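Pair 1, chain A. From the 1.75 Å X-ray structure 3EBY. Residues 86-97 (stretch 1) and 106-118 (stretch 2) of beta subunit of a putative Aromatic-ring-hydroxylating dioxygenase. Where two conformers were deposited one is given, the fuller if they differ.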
# COMPACT_ATOMS: atom_id res chain seq x y z
N HIS A 86 4.30 15.83 -14.82
CA HIS A 86 3.33 15.30 -13.86
C HIS A 86 4.04 14.88 -12.61
O HIS A 86 5.25 14.67 -12.62
CB HIS A 86 2.61 14.09 -14.43
CG HIS A 86 2.18 14.25 -15.85
ND1 HIS A 86 1.32 15.24 -16.26
CD2 HIS A 86 2.41 13.47 -16.94
CE1 HIS A 86 1.06 15.09 -17.55
NE2 HIS A 86 1.71 14.03 -17.98
N PHE A 87 3.27 14.73 -11.53
CA PHE A 87 3.80 14.20 -10.29
C PHE A 87 3.25 12.80 -10.10
O PHE A 87 2.03 12.59 -10.15
CB PHE A 87 3.40 15.06 -9.10
CG PHE A 87 3.96 16.45 -9.14
CD1 PHE A 87 5.18 16.70 -9.74
CD2 PHE A 87 3.27 17.50 -8.56
CE1 PHE A 87 5.69 17.99 -9.80
CE2 PHE A 87 3.80 18.79 -8.58
CZ PHE A 87 5.00 19.02 -9.21
N ASN A 88 4.15 11.86 -9.86
CA ASN A 88 3.79 10.46 -9.69
C ASN A 88 3.97 10.01 -8.27
O ASN A 88 4.88 10.46 -7.56
CB ASN A 88 4.61 9.57 -10.62
CG ASN A 88 4.32 9.84 -12.08
OD1 ASN A 88 3.16 9.81 -12.51
ND2 ASN A 88 5.35 10.30 -12.80
N ARG A 89 3.17 9.01 -7.90
CA ARG A 89 3.21 8.43 -6.59
C ARG A 89 2.94 6.93 -6.73
O ARG A 89 1.87 6.54 -7.20
CB ARG A 89 2.09 9.06 -5.74
CG ARG A 89 2.04 8.60 -4.34
CD ARG A 89 3.30 8.92 -3.66
NE ARG A 89 3.72 10.30 -3.89
CZ ARG A 89 4.95 10.73 -3.69
NH1 ARG A 89 5.89 9.90 -3.28
NH2 ARG A 89 5.25 11.99 -3.86
N HIS A 90 3.89 6.11 -6.30
CA HIS A 90 3.72 4.63 -6.28
C HIS A 90 3.33 4.17 -4.87
O HIS A 90 3.94 4.60 -3.87
CB HIS A 90 5.04 3.91 -6.60
CG HIS A 90 5.43 3.92 -8.05
ND1 HIS A 90 5.89 5.05 -8.69
CD2 HIS A 90 5.69 2.88 -8.90
CE1 HIS A 90 6.26 4.74 -9.92
NE2 HIS A 90 6.13 3.43 -10.08
N LEU A 91 2.34 3.29 -4.80
CA LEU A 91 2.18 2.44 -3.66
C LEU A 91 2.38 0.99 -4.12
O LEU A 91 1.72 0.52 -5.05
CB LEU A 91 0.82 2.61 -2.96
CG LEU A 91 0.54 3.96 -2.25
CD1 LEU A 91 -0.89 3.92 -1.73
CD2 LEU A 91 1.47 4.21 -1.06
N ILE A 92 3.31 0.30 -3.48
CA ILE A 92 3.64 -1.07 -3.83
C ILE A 92 3.33 -2.01 -2.67
O ILE A 92 3.75 -1.79 -1.52
CB ILE A 92 5.14 -1.18 -4.27
CG1 ILE A 92 5.44 -0.12 -5.36
CG2 ILE A 92 5.47 -2.59 -4.76
CD1 ILE A 92 6.95 0.05 -5.73
N GLY A 93 2.59 -3.06 -2.97
CA GLY A 93 2.28 -4.06 -1.97
C GLY A 93 3.47 -4.88 -1.54
O GLY A 93 4.52 -4.91 -2.22
N ARG A 94 3.31 -5.60 -0.43
CA ARG A 94 4.32 -6.55 0.02
C ARG A 94 4.51 -7.65 -1.04
O ARG A 94 3.55 -8.11 -1.63
CB ARG A 94 3.92 -7.13 1.37
CG ARG A 94 4.91 -8.12 1.97
CD ARG A 94 4.39 -8.57 3.32
NE ARG A 94 5.25 -9.54 3.99
CZ ARG A 94 6.12 -9.24 4.94
NH1 ARG A 94 6.39 -7.98 5.23
NH2 ARG A 94 6.79 -10.21 5.54
N ALA A 95 5.74 -8.07 -1.24
CA ALA A 95 6.07 -9.07 -2.28
C ALA A 95 5.72 -10.48 -1.82
O ALA A 95 5.97 -10.86 -0.66
CB ALA A 95 7.58 -8.99 -2.65
N VAL A 96 5.20 -11.27 -2.77
CA VAL A 96 5.05 -12.71 -2.60
C VAL A 96 6.14 -13.44 -3.36
O VAL A 96 6.26 -13.32 -4.60
CB VAL A 96 3.66 -13.20 -3.10
CG1 VAL A 96 3.51 -14.71 -2.90
CG2 VAL A 96 2.51 -12.44 -2.38
N ILE A 97 7.03 -14.09 -2.62
CA ILE A 97 8.10 -14.87 -3.23
C ILE A 97 7.51 -16.16 -3.79
O ILE A 97 6.86 -16.95 -3.06
CB ILE A 97 9.21 -15.16 -2.22
CG1 ILE A 97 9.92 -13.85 -1.83
CG2 ILE A 97 10.23 -16.19 -2.78
CD1 ILE A 97 10.86 -14.00 -0.65
N SER A 106 12.34 -15.43 -7.59
CA SER A 106 11.19 -14.88 -8.31
C SER A 106 10.19 -14.35 -7.30
O SER A 106 10.06 -14.88 -6.19
CB SER A 106 10.53 -15.93 -9.20
OG SER A 106 10.11 -17.06 -8.46
N ALA A 107 9.56 -13.24 -7.64
CA ALA A 107 8.54 -12.59 -6.76
C ALA A 107 7.55 -11.79 -7.56
O ALA A 107 7.81 -11.44 -8.70
CB ALA A 107 9.21 -11.71 -5.69
N GLU A 108 6.42 -11.50 -6.92
CA GLU A 108 5.37 -10.66 -7.50
C GLU A 108 4.85 -9.71 -6.44
O GLU A 108 4.82 -10.05 -5.27
CB GLU A 108 4.23 -11.53 -8.04
CG GLU A 108 4.70 -12.63 -9.01
CD GLU A 108 3.57 -13.41 -9.67
OE1 GLU A 108 2.37 -13.08 -9.50
OE2 GLU A 108 3.92 -14.40 -10.34
N ALA A 109 4.48 -8.49 -6.87
CA ALA A 109 3.94 -7.48 -5.95
C ALA A 109 2.96 -6.58 -6.69
O ALA A 109 3.25 -6.13 -7.81
CB ALA A 109 5.08 -6.66 -5.34
N SER A 110 1.78 -6.36 -6.10
CA SER A 110 0.81 -5.44 -6.66
C SER A 110 1.30 -4.02 -6.50
O SER A 110 2.05 -3.72 -5.59
CB SER A 110 -0.56 -5.57 -5.96
OG SER A 110 -1.13 -6.83 -6.29
N TYR A 111 0.89 -3.17 -7.43
CA TYR A 111 1.22 -1.73 -7.38
C TYR A 111 0.11 -0.87 -8.00
O TYR A 111 -0.66 -1.32 -8.85
CB TYR A 111 2.55 -1.44 -8.11
CG TYR A 111 2.44 -1.54 -9.64
CD1 TYR A 111 1.88 -0.51 -10.39
CD2 TYR A 111 2.80 -2.71 -10.31
CE1 TYR A 111 1.72 -0.63 -11.77
CE2 TYR A 111 2.58 -2.85 -11.71
CZ TYR A 111 2.04 -1.81 -12.41
OH TYR A 111 1.77 -1.94 -13.77
N VAL A 112 0.07 0.38 -7.56
CA VAL A 112 -0.72 1.40 -8.21
C VAL A 112 0.12 2.63 -8.30
O VAL A 112 0.74 3.03 -7.31
CB VAL A 112 -2.05 1.69 -7.51
CG1 VAL A 112 -2.78 2.82 -8.25
CG2 VAL A 112 -2.94 0.42 -7.49
N VAL A 113 0.15 3.23 -9.49
CA VAL A 113 0.79 4.50 -9.70
C VAL A 113 -0.32 5.55 -9.83
O VAL A 113 -1.25 5.39 -10.64
CB VAL A 113 1.66 4.56 -11.02
CG1 VAL A 113 2.28 5.95 -11.15
CG2 VAL A 113 2.70 3.47 -11.02
N PHE A 114 -0.26 6.51 -8.96
CA PHE A 114 -1.17 7.66 -8.94
C PHE A 114 -0.46 8.86 -9.58
O PHE A 114 0.76 9.05 -9.41
CB PHE A 114 -1.56 8.01 -7.50
CG PHE A 114 -2.14 6.86 -6.73
CD1 PHE A 114 -1.31 5.94 -6.08
CD2 PHE A 114 -3.50 6.64 -6.71
CE1 PHE A 114 -1.84 4.86 -5.41
CE2 PHE A 114 -4.04 5.53 -6.04
CZ PHE A 114 -3.21 4.64 -5.41
N GLN A 115 -1.21 9.69 -10.30
CA GLN A 115 -0.62 10.79 -11.01
C GLN A 115 -1.41 12.06 -10.80
O GLN A 115 -2.66 12.04 -10.81
CB GLN A 115 -0.54 10.46 -12.49
CG GLN A 115 0.32 11.39 -13.28
CD GLN A 115 0.49 10.92 -14.71
OE1 GLN A 115 -0.39 11.12 -15.54
NE2 GLN A 115 1.61 10.25 -14.99
N THR A 116 -0.69 13.17 -10.62
CA THR A 116 -1.32 14.48 -10.47
C THR A 116 -0.82 15.37 -11.58
O THR A 116 0.38 15.54 -11.77
CB THR A 116 -0.97 15.13 -9.12
OG1 THR A 116 -1.29 14.24 -8.05
CG2 THR A 116 -1.72 16.43 -8.94
N ARG A 117 -1.76 15.85 -12.39
CA ARG A 117 -1.45 16.69 -13.53
C ARG A 117 -1.80 18.14 -13.21
O ARG A 117 -2.18 18.47 -12.08
CB ARG A 117 -2.22 16.21 -14.77
CG ARG A 117 -1.84 14.78 -15.23
CD ARG A 117 -2.34 14.46 -16.66
N ASN A 118 -1.77 18.98 -14.24
CA ASN A 118 -1.91 20.43 -14.08
C ASN A 118 -3.25 20.90 -13.46
O ASN A 118 -3.29 21.93 -12.83
CB ASN A 118 -1.67 21.12 -15.45
O HOH W 1 0.46 12.34 -7.54
O HOH W 2 1.47 -7.22 -3.29

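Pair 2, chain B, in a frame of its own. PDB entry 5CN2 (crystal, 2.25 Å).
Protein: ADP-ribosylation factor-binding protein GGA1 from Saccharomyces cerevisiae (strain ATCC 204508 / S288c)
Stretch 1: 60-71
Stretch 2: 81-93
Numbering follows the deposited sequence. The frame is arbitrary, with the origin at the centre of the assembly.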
# COMPACT_ATOMS: atom_id res chain seq x y z
N LYS B 60 -4.25 -7.42 13.53
CA LYS B 60 -4.95 -8.03 14.68
C LYS B 60 -5.37 -7.10 15.81
O LYS B 60 -6.47 -7.26 16.35
CB LYS B 60 -4.15 -9.23 15.25
CG LYS B 60 -4.66 -10.59 14.77
CD LYS B 60 -3.60 -11.69 14.91
CE LYS B 60 -4.02 -13.03 14.30
NZ LYS B 60 -4.49 -14.01 15.34
N GLY B 61 -4.56 -6.12 16.18
CA GLY B 61 -4.94 -5.24 17.31
C GLY B 61 -5.19 -3.80 16.91
O GLY B 61 -4.82 -2.86 17.63
N THR B 62 -5.87 -3.63 15.78
CA THR B 62 -5.76 -2.43 14.97
C THR B 62 -7.05 -2.13 14.24
O THR B 62 -7.65 -3.03 13.67
CB THR B 62 -4.66 -2.63 13.89
OG1 THR B 62 -3.37 -2.28 14.42
CG2 THR B 62 -4.89 -1.81 12.66
N THR B 63 -7.41 -0.84 14.19
CA THR B 63 -8.38 -0.35 13.24
C THR B 63 -7.62 0.27 12.06
O THR B 63 -6.72 1.11 12.24
CB THR B 63 -9.36 0.66 13.90
OG1 THR B 63 -10.10 -0.01 14.93
CG2 THR B 63 -10.33 1.22 12.89
N LEU B 64 -8.01 -0.13 10.86
CA LEU B 64 -7.40 0.37 9.64
C LEU B 64 -8.40 1.27 8.92
O LEU B 64 -9.46 0.81 8.51
CB LEU B 64 -7.03 -0.83 8.78
CG LEU B 64 -6.17 -0.72 7.53
CD1 LEU B 64 -6.84 0.15 6.48
CD2 LEU B 64 -4.79 -0.19 7.84
N SER B 65 -8.09 2.55 8.79
CA SER B 65 -8.97 3.46 8.05
C SER B 65 -8.37 3.72 6.69
O SER B 65 -7.29 4.33 6.59
CB SER B 65 -9.17 4.79 8.79
OG SER B 65 -9.76 4.57 10.06
N LEU B 66 -9.08 3.29 5.65
CA LEU B 66 -8.56 3.34 4.29
C LEU B 66 -9.36 4.37 3.50
O LEU B 66 -10.58 4.22 3.29
CB LEU B 66 -8.62 1.94 3.64
CG LEU B 66 -7.86 1.77 2.32
CD1 LEU B 66 -6.40 2.23 2.40
CD2 LEU B 66 -7.89 0.32 1.87
N GLN B 67 -8.66 5.43 3.09
CA GLN B 67 -9.21 6.45 2.23
C GLN B 67 -9.09 6.04 0.79
O GLN B 67 -8.24 5.25 0.43
CB GLN B 67 -8.50 7.77 2.44
CG GLN B 67 -8.91 8.47 3.72
CD GLN B 67 -8.14 9.75 3.92
OE1 GLN B 67 -8.12 10.59 3.03
NE2 GLN B 67 -7.48 9.88 5.06
N PRO B 68 -9.95 6.59 -0.06
CA PRO B 68 -9.90 6.14 -1.44
C PRO B 68 -8.62 6.55 -2.18
O PRO B 68 -7.99 7.58 -1.88
CB PRO B 68 -11.13 6.82 -2.06
CG PRO B 68 -11.38 8.02 -1.22
CD PRO B 68 -10.88 7.71 0.15
N GLN B 69 -8.25 5.74 -3.15
CA GLN B 69 -7.11 6.04 -3.97
C GLN B 69 -7.40 7.19 -4.92
O GLN B 69 -8.55 7.43 -5.29
CB GLN B 69 -6.65 4.81 -4.72
CG GLN B 69 -7.66 4.20 -5.66
CD GLN B 69 -7.14 2.93 -6.33
OE1 GLN B 69 -7.74 2.44 -7.28
NE2 GLN B 69 -6.04 2.40 -5.84
N SER B 70 -6.34 7.89 -5.30
CA SER B 70 -6.45 9.14 -6.06
C SER B 70 -6.91 8.84 -7.47
O SER B 70 -7.51 9.68 -8.11
CB SER B 70 -5.12 9.89 -6.08
OG SER B 70 -4.10 9.12 -6.71
N GLY B 71 -6.64 7.62 -7.94
CA GLY B 71 -6.99 7.20 -9.28
C GLY B 71 -6.79 5.70 -9.35
O GLY B 71 -6.46 5.08 -8.36
N GLY B 81 2.16 7.54 -9.50
CA GLY B 81 0.97 7.97 -10.25
C GLY B 81 -0.36 7.84 -9.50
O GLY B 81 -1.35 8.47 -9.87
N ILE B 82 -0.37 6.98 -8.49
CA ILE B 82 -1.51 6.82 -7.59
C ILE B 82 -1.00 6.91 -6.15
O ILE B 82 0.03 6.32 -5.80
CB ILE B 82 -2.22 5.47 -7.81
CG1 ILE B 82 -2.78 5.38 -9.24
CG2 ILE B 82 -3.39 5.31 -6.85
CD1 ILE B 82 -3.29 3.99 -9.58
N LYS B 83 -1.70 7.69 -5.35
CA LYS B 83 -1.44 7.83 -3.92
C LYS B 83 -2.70 7.35 -3.17
O LYS B 83 -3.84 7.54 -3.63
CB LYS B 83 -1.17 9.30 -3.61
CG LYS B 83 -0.85 9.62 -2.15
CD LYS B 83 -1.29 11.02 -1.73
CE LYS B 83 -0.15 12.01 -1.78
NZ LYS B 83 -0.62 13.43 -1.68
N GLN B 84 -2.50 6.76 -1.99
CA GLN B 84 -3.61 6.33 -1.15
C GLN B 84 -3.28 6.37 0.32
O GLN B 84 -2.36 5.66 0.77
CB GLN B 84 -4.03 4.90 -1.51
CG GLN B 84 -5.22 4.43 -0.67
CD GLN B 84 -5.87 3.17 -1.17
OE1 GLN B 84 -7.09 3.01 -1.02
NE2 GLN B 84 -5.09 2.26 -1.76
N ILE B 85 -4.06 7.15 1.06
CA ILE B 85 -3.85 7.37 2.50
C ILE B 85 -4.57 6.33 3.36
O ILE B 85 -5.73 5.99 3.11
CB ILE B 85 -4.37 8.74 2.96
CG1 ILE B 85 -3.87 9.87 2.06
CG2 ILE B 85 -3.96 9.00 4.41
CD1 ILE B 85 -2.37 9.97 2.02
N ALA B 86 -3.87 5.85 4.37
CA ALA B 86 -4.47 4.99 5.38
C ALA B 86 -3.99 5.39 6.76
O ALA B 86 -2.99 6.09 6.92
CB ALA B 86 -4.11 3.53 5.11
N SER B 87 -4.72 4.94 7.77
CA SER B 87 -4.21 5.04 9.12
C SER B 87 -4.43 3.76 9.90
O SER B 87 -5.24 2.91 9.54
CB SER B 87 -4.79 6.25 9.84
OG SER B 87 -6.17 6.09 10.00
N VAL B 88 -3.61 3.60 10.92
CA VAL B 88 -3.57 2.40 11.73
C VAL B 88 -3.67 2.88 13.15
O VAL B 88 -2.91 3.75 13.55
CB VAL B 88 -2.24 1.65 11.55
CG1 VAL B 88 -2.38 0.22 12.04
CG2 VAL B 88 -1.80 1.66 10.10
N GLU B 89 -4.60 2.29 13.90
CA GLU B 89 -4.91 2.76 15.24
C GLU B 89 -5.19 1.59 16.16
O GLU B 89 -5.69 0.56 15.71
CB GLU B 89 -6.15 3.64 15.21
CG GLU B 89 -5.91 5.12 15.14
CD GLU B 89 -7.22 5.90 15.06
OE1 GLU B 89 -8.08 5.54 14.21
OE2 GLU B 89 -7.38 6.86 15.85
N GLY B 90 -4.91 1.75 17.44
CA GLY B 90 -5.28 0.75 18.42
C GLY B 90 -4.13 0.25 19.26
O GLY B 90 -3.01 0.77 19.20
N ILE B 91 -4.41 -0.77 20.05
CA ILE B 91 -3.50 -1.17 21.09
C ILE B 91 -2.14 -1.58 20.50
O ILE B 91 -1.08 -1.19 21.00
CB ILE B 91 -4.16 -2.23 22.02
CG1 ILE B 91 -3.33 -2.47 23.30
CG2 ILE B 91 -4.40 -3.55 21.31
CD1 ILE B 91 -3.06 -1.23 24.15
N SER B 92 -2.14 -2.30 19.39
CA SER B 92 -0.87 -2.71 18.79
C SER B 92 0.05 -1.56 18.35
O SER B 92 1.26 -1.71 18.40
CB SER B 92 -1.12 -3.65 17.62
OG SER B 92 -1.43 -4.92 18.14
N VAL B 93 -0.54 -0.44 17.94
CA VAL B 93 0.23 0.76 17.66
C VAL B 93 0.81 1.32 18.96
O VAL B 93 1.94 1.78 19.00
CB VAL B 93 -0.61 1.84 16.94
CG1 VAL B 93 0.15 3.14 16.82
CG2 VAL B 93 -0.98 1.37 15.54
O HOH W 3 -7.44 3.81 11.86

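An antiparallel pair of strands fixes its backbone far more tightly than its side chains, and pairs 1 and 2 illustrate the point. Superposed on 14 central residues they agree to 0.5 Å, with strand directions 160° apart in pair 1 and 165° in pair 2. Arg89(A), Leu91(A) and Gly93(A) fall on Thr63(B), Ser65(B) and Gln67(B), while Ser110(A), Val112(A) and Phe114(A) fall on Ile85(B), Ser87(B) and Glu89(B).

The hydrogen bonds repeat accordingly. Leu91(A) N donates to Val112(A) O at 3.0 Å and Leu91(A) O accepts from Val112(A) N; Ser65(B) N and O make the same pair of bonds with Ser87(B) O and N. One step on, Gly93(A) N reaches Ser110(A) O at 2.8 Å and Gln67(B) N reaches Ile85(B) O at 3.0 Å. Both first strands then break step. In pair 1 the register shifts by one before Val96(A), whose N bonds Glu108(A) O at 2.8 Å; in pair 2, Ser70(B) N bonds Lys83(B) O at 3.0 Å. Here a side chain replaces a backbone acceptor: Lys83(B) N donates to Ser70(B) OG at 3.1 Å, whereas Glu108(A) N donates to Val96(A) O at 3.0 Å.

On the face carrying His90(A) and Val113(A), the valine methyl CG2 lies over the imidazole, 3.7 Å from the ring centroid, a CH-pi contact. The matching Leu64(B) and Val88(B) meet as aliphatic groups, CD2 to CG2 at 4.2 Å. Next along, Ile92(A) CG1 packs on Tyr111(A) CB at 4.2 Å, the tyrosine's end leading away; in pair 2 Leu66(B) instead brings CD1 to 3.8 Å from the small Ala86(B) CB.

The other face diverges in chemistry. Leu91(A) CD1 touches Phe114(A) CE1 at 3.9 Å, a direct apolar contact. At the equivalent positions stand Ser65(B) and Glu89(B), and water 3 joins the polar groups, lying 3.0 Å from Ser65(B) OG and donating to Glu89(B) OE1 at 3.0 Å. The same backbone thus accommodates either direct apolar packing or a solvent link.

The far end shows where the likeness stops. Gln115(A) NE2 donates to Asn88(A) OD1 at 3.0 Å, tying neighbouring side chains. Its counterpart Gly90(B) precedes a helix, and its backbone angles call for glycine; an ideal CB would also lie 2.7 Å from Gly61(B) O, a clash. That oxygen accepts from Ser92(B) N at 3.3 Å, after the chain has entered a helix at Ile91(B); in pair 1 the strand runs on through Thr116(A).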